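Local coordinates for protein ribose-phosphate pyrophosphokinase (Mycobacterium smegmatis, PDB 5MP7) that probably makes phosphoribosyl pyrophosphate by transferring the pyrophosphoryl group of ATP to the 1-hydroxyl of ribose 5-phosphate, working as a magnesium-dependent homohexamer, at residues A306-I309 and R310-E314; E165-A168 and D169-M172; W74-E77 and Q78-I82; D140-Q143 and G144-D147. All blocks are in the same frame, centred on the assembly; numbering follows the deposited sequence.

Interaction 1: residues A306-I309 and R310-E314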
ATOM      1  N   ALA A 306     -49.209 -41.342  28.412  1.00 28.76           N
ATOM      2  CA  ALA A 306     -49.009 -41.520  29.859  1.00 27.34           C
ATOM      3  C   ALA A 306     -49.429 -42.909  30.316  1.00 27.80           C
ATOM      4  O   ALA A 306     -48.724 -43.512  31.105  1.00 29.42           O
ATOM      5  CB  ALA A 306     -49.735 -40.455  30.652  1.00 26.26           C
ATOM      6  N   ASN A 307     -50.541 -43.425  29.806  1.00 28.75           N
ATOM      7  CA  ASN A 307     -50.970 -44.787  30.127  1.00 30.62           C
ATOM      8  C   ASN A 307     -49.996 -45.848  29.657  1.00 32.09           C
ATOM      9  O   ASN A 307     -49.766 -46.822  30.374  1.00 30.86           O
ATOM     10  CB  ASN A 307     -52.318 -45.127  29.532  1.00 36.06           C
ATOM     11  CG  ASN A 307     -53.465 -44.741  30.413  1.00 41.08           C
ATOM     12  OD1 ASN A 307     -53.777 -45.437  31.366  1.00 48.42           O
ATOM     13  ND2 ASN A 307     -54.119 -43.653  30.087  1.00 44.29           N
ATOM     14  N   THR A 308     -49.428 -45.667  28.468  1.00 29.38           N
ATOM     15  CA  THR A 308     -48.438 -46.603  27.966  1.00 29.89           C
ATOM     16  C   THR A 308     -47.160 -46.602  28.799  1.00 29.55           C
ATOM     17  O   THR A 308     -46.632 -47.664  29.100  1.00 32.43           O
ATOM     18  CB  THR A 308     -48.061 -46.305  26.506  1.00 32.23           C
ATOM     19  OG1 THR A 308     -49.240 -46.279  25.714  1.00 33.05           O
ATOM     20  CG2 THR A 308     -47.187 -47.397  25.943  1.00 34.06           C
ATOM     21  N   ILE A 309     -46.665 -45.423  29.178  1.00 28.54           N
ATOM     22  CA  ILE A 309     -45.484 -45.310  30.048  1.00 25.57           C
ATOM     23  C   ILE A 309     -45.739 -45.980  31.392  1.00 26.63           C
ATOM     24  O   ILE A 309     -44.884 -46.710  31.888  1.00 26.41           O
ATOM     25  CB  ILE A 309     -45.069 -43.842  30.276  1.00 25.96           C
ATOM     26  CG1 ILE A 309     -44.582 -43.254  28.957  1.00 27.68           C
ATOM     27  CG2 ILE A 309     -43.989 -43.681  31.342  1.00 22.90           C
ATOM     28  CD1 ILE A 309     -44.273 -41.769  29.024  1.00 30.67           C
ATOM     29  N   ARG A 310     -46.921 -45.769  31.950  1.00 25.90           N
ATOM     30  CA  ARG A 310     -47.253 -46.329  33.240  1.00 29.61           C
ATOM     31  C   ARG A 310     -47.257 -47.858  33.179  1.00 30.04           C
ATOM     32  O   ARG A 310     -46.712 -48.525  34.058  1.00 28.08           O
ATOM     33  CB  ARG A 310     -48.604 -45.802  33.693  1.00 35.00           C
ATOM     34  CG  ARG A 310     -48.894 -45.842  35.177  1.00 47.02           C
ATOM     35  CD  ARG A 310     -49.881 -44.752  35.751  1.00 62.77           C
ATOM     36  NE  ARG A 310     -51.229 -44.476  35.154  1.00 64.55           N
ATOM     37  CZ  ARG A 310     -51.690 -43.335  34.611  1.00 68.81           C
ATOM     38  NH1 ARG A 310     -50.925 -42.257  34.465  1.00 71.46           N
ATOM     39  NH2 ARG A 310     -52.940 -43.285  34.163  1.00 67.97           N
ATOM     40  N   ALA A 311     -47.843 -48.413  32.130  1.00 28.04           N
ATOM     41  CA  ALA A 311     -47.923 -49.860  31.978  1.00 30.15           C
ATOM     42  C   ALA A 311     -46.551 -50.514  31.728  1.00 30.28           C
ATOM     43  O   ALA A 311     -46.261 -51.582  32.253  1.00 32.94           O
ATOM     44  CB  ALA A 311     -48.855 -50.208  30.838  1.00 30.97           C
ATOM     45  N   VAL A 312     -45.723 -49.868  30.935  1.00 29.79           N
ATOM     46  CA  VAL A 312     -44.349 -50.335  30.720  1.00 28.64           C
ATOM     47  C   VAL A 312     -43.560 -50.297  32.013  1.00 29.44           C
ATOM     48  O   VAL A 312     -42.870 -51.275  32.358  1.00 29.13           O
ATOM     49  CB  VAL A 312     -43.617 -49.504  29.641  1.00 29.18           C
ATOM     50  CG1 VAL A 312     -42.126 -49.794  29.601  1.00 29.10           C
ATOM     51  CG2 VAL A 312     -44.235 -49.772  28.262  1.00 29.42           C
ATOM     52  N   PHE A 313     -43.659 -49.165  32.708  1.00 29.16           N
ATOM     53  CA  PHE A 313     -42.946 -48.972  33.969  1.00 29.63           C
ATOM     54  C   PHE A 313     -43.403 -49.969  35.029  1.00 30.79           C
ATOM     55  O   PHE A 313     -42.578 -50.521  35.747  1.00 32.11           O
ATOM     56  CB  PHE A 313     -43.116 -47.540  34.485  1.00 29.53           C
ATOM     57  CG  PHE A 313     -42.460 -47.297  35.798  1.00 29.12           C
ATOM     58  CD1 PHE A 313     -41.088 -47.394  35.914  1.00 30.11           C
ATOM     59  CD2 PHE A 313     -43.209 -47.007  36.930  1.00 28.18           C
ATOM     60  CE1 PHE A 313     -40.453 -47.196  37.149  1.00 30.51           C
ATOM     61  CE2 PHE A 313     -42.587 -46.807  38.163  1.00 28.30           C
ATOM     62  CZ  PHE A 313     -41.212 -46.895  38.270  1.00 29.69           C
ATOM     63  N   GLU A 314     -44.715 -50.154  35.161  1.00 33.96           N
ATOM     64  CA  GLU A 314     -45.277 -51.093  36.149  1.00 35.00           C
ATOM     65  C   GLU A 314     -44.847 -52.561  35.894  1.00 37.83           C
ATOM     66  O   GLU A 314     -44.603 -53.345  36.844  1.00 33.72           O
ATOM     67  CB  GLU A 314     -46.773 -50.942  36.254  1.00 39.24           C
ATOM     68  CG  GLU A 314     -47.194 -49.670  37.007  1.00 44.92           C
ATOM     69  CD  GLU A 314     -48.707 -49.378  36.916  1.00 57.74           C
ATOM     70  OE1 GLU A 314     -49.349 -49.808  35.894  1.00 66.55           O
ATOM     71  OE2 GLU A 314     -49.253 -48.708  37.849  1.00 60.08           O
TER
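Two flat groups meet at one turn of the helix, the guanidinium of Arg310 and the amide of Asn307. Over one face of the guanidinium lies the backbone oxygen of Ala306, while Asn307 OD1 approaches obliquely and stands 3.6 Å from Arg310 NH2. The two side chains run alongside each other and point the same way, their planes 59° apart, so the groups are neither stacked nor coplanar. Arg310 gets there by leaving the backbone with CG anti to N (chi1 -158°) and then bending at chi3 (51°), which folds the guanidinium back toward the preceding turn. The other end of the Asn307 amide is committed backwards, ND2 donating to Pro303 O.

Both segments belong to helix 302-314, the last helix of the chain, and regular i to i+4 bonding carries them: Arg310 N to Ala306 O is 3.0 Å, and Phe313 N to Ile309 O is 2.9 Å. One side of this helix packs on the domain that contains the parallel sheet, where Ile309, Val312 and Phe313 touch Phe62 of strand 60-64 and Thr308 touches Met153 and Val133. Within the helix, Val312 CG2 lies 3.3 Å from Thr308 O, and the OG1 of Thr308 bonds back to Leu304 O. Beyond them, the Phe313 ring forms a cation-pi contact with Lys10, whose NZ is also hydrogen-bonded to Phe313 O.

Interaction 2: residues E165-A168 and D169-M172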
ATOM      1  N   GLU A 165     -69.223 -38.754  18.811  1.00 48.42           N
ATOM      2  CA  GLU A 165     -69.879 -37.700  19.641  1.00 49.56           C
ATOM      3  C   GLU A 165     -70.520 -36.567  18.783  1.00 48.68           C
ATOM      4  O   GLU A 165     -71.576 -36.062  19.141  1.00 47.98           O
ATOM      5  CB  GLU A 165     -68.920 -36.996  20.646  1.00 56.29           C
ATOM      6  CG  GLU A 165     -68.215 -37.790  21.758  1.00 67.08           C
ATOM      7  CD  GLU A 165     -67.174 -36.958  22.605  1.00 74.37           C
ATOM      8  OE1 GLU A 165     -67.243 -35.689  22.672  1.00 60.69           O
ATOM      9  OE2 GLU A 165     -66.277 -37.577  23.255  1.00 74.84           O
ATOM     10  N   HIS A 166     -69.896 -36.171  17.679  1.00 42.65           N
ATOM     11  CA  HIS A 166     -70.385 -35.024  16.914  1.00 45.05           C
ATOM     12  C   HIS A 166     -71.070 -35.286  15.591  1.00 43.08           C
ATOM     13  O   HIS A 166     -71.711 -34.398  15.069  1.00 42.83           O
ATOM     14  CB  HIS A 166     -69.246 -34.052  16.701  1.00 48.17           C
ATOM     15  CG  HIS A 166     -68.619 -33.604  17.970  1.00 50.17           C
ATOM     16  ND1 HIS A 166     -69.255 -32.766  18.858  1.00 55.39           N
ATOM     17  CD2 HIS A 166     -67.407 -33.865  18.501  1.00 54.66           C
ATOM     18  CE1 HIS A 166     -68.461 -32.529  19.887  1.00 55.41           C
ATOM     19  NE2 HIS A 166     -67.327 -33.171  19.687  1.00 58.87           N
ATOM     20  N   TYR A 167     -70.945 -36.483  15.047  1.00 45.38           N
ATOM     21  CA  TYR A 167     -71.564 -36.797  13.767  1.00 45.53           C
ATOM     22  C   TYR A 167     -72.368 -38.106  13.793  1.00 48.94           C
ATOM     23  O   TYR A 167     -72.622 -38.680  12.739  1.00 52.75           O
ATOM     24  CB  TYR A 167     -70.490 -36.850  12.679  1.00 46.83           C
ATOM     25  CG  TYR A 167     -69.750 -35.552  12.500  1.00 48.44           C
ATOM     26  CD1 TYR A 167     -70.294 -34.522  11.752  1.00 46.71           C
ATOM     27  CD2 TYR A 167     -68.515 -35.339  13.112  1.00 49.80           C
ATOM     28  CE1 TYR A 167     -69.633 -33.316  11.619  1.00 49.14           C
ATOM     29  CE2 TYR A 167     -67.830 -34.136  12.963  1.00 50.13           C
ATOM     30  CZ  TYR A 167     -68.393 -33.130  12.203  1.00 51.59           C
ATOM     31  OH  TYR A 167     -67.751 -31.915  12.036  1.00 56.97           O
ATOM     32  N   ALA A 168     -72.807 -38.569  14.967  1.00 52.80           N
ATOM     33  CA  ALA A 168     -73.681 -39.757  15.054  1.00 62.83           C
ATOM     34  C   ALA A 168     -74.977 -39.603  14.231  1.00 69.38           C
ATOM     35  O   ALA A 168     -75.486 -40.559  13.654  1.00 65.87           O
ATOM     36  CB  ALA A 168     -74.030 -40.068  16.503  1.00 67.82           C
ATOM     37  N   ASP A 169     -75.499 -38.378  14.187  1.00 79.19           N
ATOM     38  CA  ASP A 169     -76.758 -38.065  13.492  1.00 80.74           C
ATOM     39  C   ASP A 169     -76.644 -38.221  11.979  1.00 72.16           C
ATOM     40  O   ASP A 169     -77.653 -38.373  11.302  1.00 71.79           O
ATOM     41  CB  ASP A 169     -77.214 -36.617  13.804  1.00 91.40           C
ATOM     42  CG  ASP A 169     -77.286 -36.310  15.310  1.00 99.82           C
ATOM     43  OD1 ASP A 169     -77.397 -37.261  16.118  1.00106.95           O
ATOM     44  OD2 ASP A 169     -77.206 -35.119  15.672  1.00 97.37           O
ATOM     45  N   GLU A 170     -75.419 -38.162  11.456  1.00 63.39           N
ATOM     46  CA  GLU A 170     -75.181 -38.143  10.027  1.00 59.40           C
ATOM     47  C   GLU A 170     -75.222 -39.534   9.399  1.00 56.85           C
ATOM     48  O   GLU A 170     -75.115 -40.552  10.097  1.00 55.42           O
ATOM     49  CB  GLU A 170     -73.841 -37.464   9.734  1.00 65.90           C
ATOM     50  CG  GLU A 170     -73.769 -36.029  10.203  1.00 75.57           C
ATOM     51  CD  GLU A 170     -74.555 -35.106   9.307  1.00 86.19           C
ATOM     52  OE1 GLU A 170     -73.894 -34.423   8.466  1.00 85.35           O
ATOM     53  OE2 GLU A 170     -75.808 -35.104   9.444  1.00 87.62           O
ATOM     54  N   ASP A 171     -75.372 -39.534   8.075  1.00 53.98           N
ATOM     55  CA  ASP A 171     -75.352 -40.725   7.236  1.00 56.17           C
ATOM     56  C   ASP A 171     -73.923 -40.839   6.664  1.00 50.98           C
ATOM     57  O   ASP A 171     -73.560 -40.120   5.730  1.00 43.07           O
ATOM     58  CB  ASP A 171     -76.410 -40.559   6.131  1.00 65.90           C
ATOM     59  CG  ASP A 171     -76.647 -41.824   5.312  1.00 80.76           C
ATOM     60  OD1 ASP A 171     -77.057 -42.788   5.966  1.00 92.90           O
ATOM     61  OD2 ASP A 171     -76.497 -41.853   4.062  1.00 91.55           O
ATOM     62  N   MET A 172     -73.116 -41.725   7.252  1.00 46.19           N
ATOM     63  CA  MET A 172     -71.667 -41.732   7.026  1.00 50.15           C
ATOM     64  C   MET A 172     -71.161 -42.766   6.000  1.00 46.62           C
ATOM     65  O   MET A 172     -71.685 -43.845   5.902  1.00 45.88           O
ATOM     66  CB  MET A 172     -70.945 -41.931   8.364  1.00 56.76           C
ATOM     67  CG  MET A 172     -71.086 -40.737   9.320  1.00 63.32           C
ATOM     68  SD  MET A 172     -70.105 -40.890  10.849  1.00 63.98           S
ATOM     69  CE  MET A 172     -71.069 -42.061  11.812  1.00 66.25           C
TER
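A type I beta turn from Tyr167 to Glu170 reverses the chain, closed by a hydrogen bond of 3.1 Å from Glu170 N to Tyr167 O, with the donor standing 62° out of the carbonyl plane. On the side-chain level, Tyr167 and Glu170 meet through carbon: Glu170 CG comes to the edge of the phenol ring, near its plane, 4.1 Å from Tyr167 CD1. Ring and carboxylate planes are 39° apart. A bend at chi2 (-75°) turns the acid away from this carbon contact, and its OE1 is hydrogen-bonded to Thr225 OG1, and a long, weak ion pair runs to Lys252. Asp253 also brings its carboxylate close to OE1, a like charge that Lys252 would be expected to offset in part. The far end of the ring is tied down in a similar way, Tyr167 OH bonding to Glu278 OE1. Met172 approaches the same turn from its thioether end: its SD is 4.5 Å from Tyr167 CB, and its CE is 3.8 Å from Tyr167 O. Thus the end of the thioether packs against the carbonyl oxygen that closes the turn. Backbone bonds between Asp171 and Thr225, and a salt bridge from Asp171 to Lys224, fasten the outgoing chain beside strand 225-230. This is a helix-to-strand connection of an alpha/beta fold, a tight turn leading from helix 156-167 into strand 172-176 of the mixed sheet.

Interaction 3: residues W74-E77 and Q78-I82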
ATOM      1  N   TRP A  74     -33.509 -33.683  15.284  1.00 27.27           N
ATOM      2  CA  TRP A  74     -34.212 -34.196  16.466  1.00 27.27           C
ATOM      3  C   TRP A  74     -33.969 -35.669  16.664  1.00 26.17           C
ATOM      4  O   TRP A  74     -33.969 -36.161  17.791  1.00 26.12           O
ATOM      5  CB  TRP A  74     -35.706 -33.909  16.420  1.00 26.88           C
ATOM      6  CG  TRP A  74     -36.056 -32.492  16.223  1.00 27.65           C
ATOM      7  CD1 TRP A  74     -36.817 -32.004  15.225  1.00 30.37           C
ATOM      8  CD2 TRP A  74     -35.636 -31.376  16.990  1.00 28.35           C
ATOM      9  NE1 TRP A  74     -36.905 -30.644  15.311  1.00 31.67           N
ATOM     10  CE2 TRP A  74     -36.200 -30.229  16.402  1.00 28.56           C
ATOM     11  CE3 TRP A  74     -34.848 -31.227  18.123  1.00 31.68           C
ATOM     12  CZ2 TRP A  74     -36.018 -28.942  16.911  1.00 30.13           C
ATOM     13  CZ3 TRP A  74     -34.647 -29.931  18.629  1.00 34.62           C
ATOM     14  CH2 TRP A  74     -35.245 -28.806  18.018  1.00 30.61           C
ATOM     15  N   LEU A  75     -33.772 -36.369  15.567  1.00 26.65           N
ATOM     16  CA  LEU A  75     -33.395 -37.781  15.611  1.00 29.37           C
ATOM     17  C   LEU A  75     -32.008 -37.972  16.229  1.00 26.89           C
ATOM     18  O   LEU A  75     -31.832 -38.835  17.095  1.00 25.12           O
ATOM     19  CB  LEU A  75     -33.458 -38.387  14.199  1.00 31.59           C
ATOM     20  CG  LEU A  75     -33.087 -39.854  14.123  1.00 36.11           C
ATOM     21  CD1 LEU A  75     -33.971 -40.729  15.027  1.00 36.96           C
ATOM     22  CD2 LEU A  75     -33.173 -40.270  12.657  1.00 39.65           C
ATOM     23  N   MET A  76     -31.034 -37.158  15.812  1.00 26.49           N
ATOM     24  CA  MET A  76     -29.700 -37.166  16.461  1.00 27.67           C
ATOM     25  C   MET A  76     -29.755 -36.767  17.930  1.00 26.18           C
ATOM     26  O   MET A  76     -29.090 -37.375  18.722  1.00 24.37           O
ATOM     27  CB  MET A  76     -28.721 -36.255  15.769  1.00 30.98           C
ATOM     28  CG  MET A  76     -28.285 -36.776  14.404  1.00 39.22           C
ATOM     29  SD  MET A  76     -27.532 -38.420  14.381  1.00 47.54           S
ATOM     30  CE  MET A  76     -26.383 -38.307  15.762  1.00 41.47           C
ATOM     31  N   GLU A  77     -30.598 -35.801  18.301  1.00 24.82           N
ATOM     32  CA  GLU A  77     -30.718 -35.435  19.697  1.00 25.88           C
ATOM     33  C   GLU A  77     -31.204 -36.603  20.543  1.00 23.52           C
ATOM     34  O   GLU A  77     -30.700 -36.823  21.627  1.00 22.31           O
ATOM     35  CB  GLU A  77     -31.618 -34.194  19.874  1.00 30.64           C
ATOM     36  CG  GLU A  77     -31.808 -33.785  21.337  1.00 38.07           C
ATOM     37  CD  GLU A  77     -32.453 -32.398  21.531  1.00 45.83           C
ATOM     38  OE1 GLU A  77     -33.718 -32.268  21.482  1.00 41.10           O
ATOM     39  OE2 GLU A  77     -31.685 -31.426  21.783  1.00 54.03           O
ATOM     40  N   GLN A  78     -32.203 -37.332  20.055  1.00 23.09           N
ATOM     41  CA  GLN A  78     -32.707 -38.507  20.749  1.00 22.75           C
ATOM     42  C   GLN A  78     -31.647 -39.595  20.873  1.00 23.86           C
ATOM     43  O   GLN A  78     -31.485 -40.170  21.945  1.00 23.55           O
ATOM     44  CB  GLN A  78     -33.947 -39.044  20.040  1.00 23.45           C
ATOM     45  CG  GLN A  78     -34.625 -40.176  20.780  1.00 26.35           C
ATOM     46  CD  GLN A  78     -36.041 -40.397  20.318  1.00 27.96           C
ATOM     47  OE1 GLN A  78     -36.296 -40.351  19.130  1.00 32.43           O
ATOM     48  NE2 GLN A  78     -36.968 -40.571  21.244  1.00 28.86           N
ATOM     49  N   LEU A  79     -30.909 -39.869  19.796  1.00 24.58           N
ATOM     50  CA  LEU A  79     -29.826 -40.857  19.859  1.00 25.23           C
ATOM     51  C   LEU A  79     -28.726 -40.459  20.827  1.00 23.88           C
ATOM     52  O   LEU A  79     -28.211 -41.326  21.535  1.00 22.59           O
ATOM     53  CB  LEU A  79     -29.184 -41.093  18.489  1.00 27.05           C
ATOM     54  CG  LEU A  79     -30.103 -41.681  17.427  1.00 27.17           C
ATOM     55  CD1 LEU A  79     -29.440 -41.591  16.073  1.00 25.99           C
ATOM     56  CD2 LEU A  79     -30.479 -43.102  17.753  1.00 27.81           C
ATOM     57  N   ILE A  80     -28.382 -39.176  20.858  1.00 22.89           N
ATOM     58  CA  ILE A  80     -27.359 -38.661  21.786  1.00 24.57           C
ATOM     59  C   ILE A  80     -27.807 -38.802  23.257  1.00 26.00           C
ATOM     60  O   ILE A  80     -27.037 -39.231  24.084  1.00 23.83           O
ATOM     61  CB  ILE A  80     -26.966 -37.235  21.430  1.00 24.26           C
ATOM     62  CG1 ILE A  80     -26.096 -37.270  20.193  1.00 27.04           C
ATOM     63  CG2 ILE A  80     -26.164 -36.562  22.513  1.00 25.17           C
ATOM     64  CD1 ILE A  80     -26.082 -35.947  19.436  1.00 29.70           C
ATOM     65  N   MET A  81     -29.067 -38.501  23.547  1.00 27.84           N
ATOM     66  CA  MET A  81     -29.620 -38.686  24.880  1.00 28.72           C
ATOM     67  C   MET A  81     -29.626 -40.141  25.301  1.00 25.06           C
ATOM     68  O   MET A  81     -29.367 -40.461  26.458  1.00 24.17           O
ATOM     69  CB  MET A  81     -31.060 -38.149  24.962  1.00 31.67           C
ATOM     70  CG  MET A  81     -31.101 -36.642  25.111  1.00 38.47           C
ATOM     71  SD  MET A  81     -32.707 -35.837  24.855  1.00 47.33           S
ATOM     72  CE  MET A  81     -33.477 -36.160  26.414  1.00 44.56           C
ATOM     73  N   ILE A  82     -29.971 -41.026  24.386  1.00 22.98           N
ATOM     74  CA  ILE A  82     -29.951 -42.451  24.683  1.00 24.62           C
ATOM     75  C   ILE A  82     -28.518 -42.969  24.969  1.00 24.99           C
ATOM     76  O   ILE A  82     -28.347 -43.740  25.897  1.00 24.47           O
ATOM     77  CB  ILE A  82     -30.664 -43.246  23.569  1.00 25.88           C
ATOM     78  CG1 ILE A  82     -32.152 -42.946  23.620  1.00 23.89           C
ATOM     79  CG2 ILE A  82     -30.454 -44.751  23.729  1.00 25.77           C
ATOM     80  CD1 ILE A  82     -32.870 -43.241  22.349  1.00 24.26           C
TER
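Met76 and Leu79 form the closest apolar side-chain pair here, crossing at an angle with Met76 SD 4.1 Å from Leu79 CD1. Two further pairs extend this layer: Leu75 CG to Leu79 CD1 at 4.5 Å and Met76 CE to Ile80 CD1 at 4.4 Å. The Met76 chain reaches both partners because it curls at chi2 (-57°) and again at chi3 (-46°), which swings CE forward toward Ile80 and leaves SD beside Leu79 CD1. On another side of the helix Glu77 and Met81 run alongside each other, pointing the same way, with Glu77 CG 4.2 Å from Met81 SD.

The backbone fixes these spacings through consecutive i to i+4 bonds, among them Ile80 N to Met76 O at 2.9 Å and Leu79 N to Leu75 O at 3.0 Å. Farther out, the buried Glu77 carboxylate is held by a salt bridge from Arg18 and a hydrogen bond from Gln65, which would be expected to favour its charged form. Gln78 NE2 bonds to Ile96 O at the sheet. Leu79 also packs on Leu124 of helix 116-127 and on Leu119 of a second subunit, where Leu75 meets Met76 of that subunit. Helix 71-87 is therefore both a subunit-interface helix and the crossover of a beta-alpha-beta unit, joining the parallel strands 60-64 and 92-97 in the N-terminal domain of the PRTase-like fold.

Interaction 4: residues D140-Q143 and G144-D147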
ATOM      1  N   ASP A 140     -47.937 -51.390   9.959  1.00 35.87           N
ATOM      2  CA  ASP A 140     -47.867 -52.148  11.176  1.00 38.31           C
ATOM      3  C   ASP A 140     -46.611 -53.030  11.218  1.00 34.83           C
ATOM      4  O   ASP A 140     -46.089 -53.325  12.277  1.00 34.97           O
ATOM      5  CB  ASP A 140     -49.129 -53.004  11.322  1.00 46.46           C
ATOM      6  CG  ASP A 140     -50.458 -52.170  11.261  1.00 55.09           C
ATOM      7  OD1 ASP A 140     -50.448 -51.037  10.726  1.00 65.42           O
ATOM      8  OD2 ASP A 140     -51.517 -52.664  11.735  1.00 53.91           O
ATOM      9  N   GLN A 141     -46.073 -53.386  10.065  1.00 35.53           N
ATOM     10  CA  GLN A 141     -44.898 -54.257   9.990  1.00 36.28           C
ATOM     11  C   GLN A 141     -43.636 -53.617  10.511  1.00 35.43           C
ATOM     12  O   GLN A 141     -42.711 -54.334  10.873  1.00 36.63           O
ATOM     13  CB  GLN A 141     -44.648 -54.772   8.567  1.00 39.01           C
ATOM     14  CG  GLN A 141     -45.662 -55.825   8.122  1.00 41.66           C
ATOM     15  CD  GLN A 141     -47.008 -55.220   7.805  1.00 43.20           C
ATOM     16  OE1 GLN A 141     -47.091 -54.127   7.251  1.00 41.47           O
ATOM     17  NE2 GLN A 141     -48.077 -55.904   8.194  1.00 47.73           N
ATOM     18  N   ILE A 142     -43.594 -52.279  10.585  1.00 34.53           N
ATOM     19  CA  ILE A 142     -42.462 -51.559  11.211  1.00 32.61           C
ATOM     20  C   ILE A 142     -42.178 -52.058  12.646  1.00 30.47           C
ATOM     21  O   ILE A 142     -41.058 -51.970  13.130  1.00 28.20           O
ATOM     22  CB  ILE A 142     -42.710 -50.030  11.168  1.00 34.46           C
ATOM     23  CG1 ILE A 142     -42.587 -49.546   9.732  1.00 37.21           C
ATOM     24  CG2 ILE A 142     -41.719 -49.274  12.040  1.00 33.60           C
ATOM     25  CD1 ILE A 142     -43.022 -48.122   9.500  1.00 38.00           C
ATOM     26  N   GLN A 143     -43.204 -52.564  13.309  1.00 28.98           N
ATOM     27  CA  GLN A 143     -43.078 -53.209  14.594  1.00 33.39           C
ATOM     28  C   GLN A 143     -42.025 -54.356  14.572  1.00 34.86           C
ATOM     29  O   GLN A 143     -41.265 -54.531  15.509  1.00 41.81           O
ATOM     30  CB  GLN A 143     -44.456 -53.717  14.975  1.00 36.25           C
ATOM     31  CG  GLN A 143     -44.688 -54.052  16.420  1.00 42.33           C
ATOM     32  CD  GLN A 143     -46.134 -54.478  16.664  1.00 46.48           C
ATOM     33  OE1 GLN A 143     -46.757 -55.174  15.834  1.00 52.03           O
ATOM     34  NE2 GLN A 143     -46.671 -54.081  17.807  1.00 47.83           N
ATOM     35  N   GLY A 144     -41.913 -55.073  13.469  1.00 32.42           N
ATOM     36  CA  GLY A 144     -40.864 -56.075  13.312  1.00 32.85           C
ATOM     37  C   GLY A 144     -39.452 -55.598  12.951  1.00 30.39           C
ATOM     38  O   GLY A 144     -38.533 -56.419  12.885  1.00 30.64           O
ATOM     39  N   PHE A 145     -39.259 -54.301  12.755  1.00 26.29           N
ATOM     40  CA  PHE A 145     -37.956 -53.758  12.426  1.00 25.76           C
ATOM     41  C   PHE A 145     -37.017 -53.644  13.579  1.00 25.72           C
ATOM     42  O   PHE A 145     -35.839 -53.439  13.378  1.00 26.70           O
ATOM     43  CB  PHE A 145     -38.093 -52.380  11.796  1.00 26.75           C
ATOM     44  CG  PHE A 145     -38.617 -52.386  10.390  1.00 27.45           C
ATOM     45  CD1 PHE A 145     -38.979 -53.550   9.733  1.00 28.68           C
ATOM     46  CD2 PHE A 145     -38.762 -51.189   9.731  1.00 29.91           C
ATOM     47  CE1 PHE A 145     -39.485 -53.511   8.445  1.00 29.37           C
ATOM     48  CE2 PHE A 145     -39.258 -51.145   8.450  1.00 31.46           C
ATOM     49  CZ  PHE A 145     -39.612 -52.314   7.794  1.00 29.55           C
ATOM     50  N   PHE A 146     -37.525 -53.742  14.790  1.00 30.02           N
ATOM     51  CA  PHE A 146     -36.731 -53.548  16.005  1.00 32.91           C
ATOM     52  C   PHE A 146     -36.616 -54.883  16.753  1.00 35.81           C
ATOM     53  O   PHE A 146     -37.613 -55.580  16.917  1.00 35.34           O
ATOM     54  CB  PHE A 146     -37.404 -52.487  16.869  1.00 32.57           C
ATOM     55  CG  PHE A 146     -36.638 -52.127  18.094  1.00 32.11           C
ATOM     56  CD1 PHE A 146     -35.502 -51.337  17.997  1.00 30.47           C
ATOM     57  CD2 PHE A 146     -37.048 -52.580  19.340  1.00 31.80           C
ATOM     58  CE1 PHE A 146     -34.795 -50.985  19.121  1.00 29.93           C
ATOM     59  CE2 PHE A 146     -36.335 -52.244  20.476  1.00 32.50           C
ATOM     60  CZ  PHE A 146     -35.213 -51.435  20.369  1.00 32.70           C
ATOM     61  N   ASP A 147     -35.394 -55.233  17.172  1.00 39.57           N
ATOM     62  CA  ASP A 147     -35.150 -56.486  17.859  1.00 44.36           C
ATOM     63  C   ASP A 147     -35.488 -56.342  19.363  1.00 43.65           C
ATOM     64  O   ASP A 147     -34.613 -56.265  20.207  1.00 45.73           O
ATOM     65  CB  ASP A 147     -33.701 -56.928  17.660  1.00 50.29           C
ATOM     66  CG  ASP A 147     -33.356 -58.228  18.456  1.00 63.29           C
ATOM     67  OD1 ASP A 147     -34.174 -59.203  18.458  1.00 66.60           O
ATOM     68  OD2 ASP A 147     -32.255 -58.268  19.071  1.00 68.09           O
TER
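A CH-pi contact between Ile142 and Phe145 forms where a short 3-10 segment runs through the connection between strands 131-135 and 150-153. The CA of Ile142 stands over the centre of the Phe145 ring, 4.0 Å from its centroid and 13° off the ring normal. The side chains cross at a slant, and Ile142 CG1 adds an apolar touch of 3.9 Å to Phe145 CE2. With chi1 at -73° the phenyl group sits beside its own backbone N, which brings the ring back over the residue three positions earlier.

Two i to i+3 bonds produce that spacing: Gly144 N to Gln141 O at 2.8 Å and Phe145 N to Ile142 O at 3.0 Å. In the second, the donor lies 63° out of the carbonyl plane. Beyond the turn, Phe145 packs on Ala117, Arg118 and Ala121 of helix 116-127, while Gln143 NE2 bonds to Val150 O and Asp140 forms a salt bridge with Arg154. The Ile142 side chain is about 5 Å from that of His138, a predicted magnesium ligand, so this 3-10 turn borders the probable metal and ATP site at the end of the parallel sheet.

In the fold
The four contacts touch one another nowhere. Interactions 3 and 4 come nearest, about 9 Å between nearest atoms; both lean on helix 116-127, which receives Leu79 from interaction 3 and Phe145 from interaction 4. Interaction 1 packs on the same domain, its centre about 22 Å from that of interaction 3 and about 20 Å from that of interaction 4. Interaction 2 is at the mixed sheet, about 43 Å from interaction 3 between centres. Interaction 3 lies near the predicted ATP site, the Ile80 side chain about 7 Å from that of Glu47, and interaction 4 near predicted magnesium and ATP residues, the Ile142 side chain about 8 Å from that of Arg104. Interactions 1 and 2 lie away from these sites.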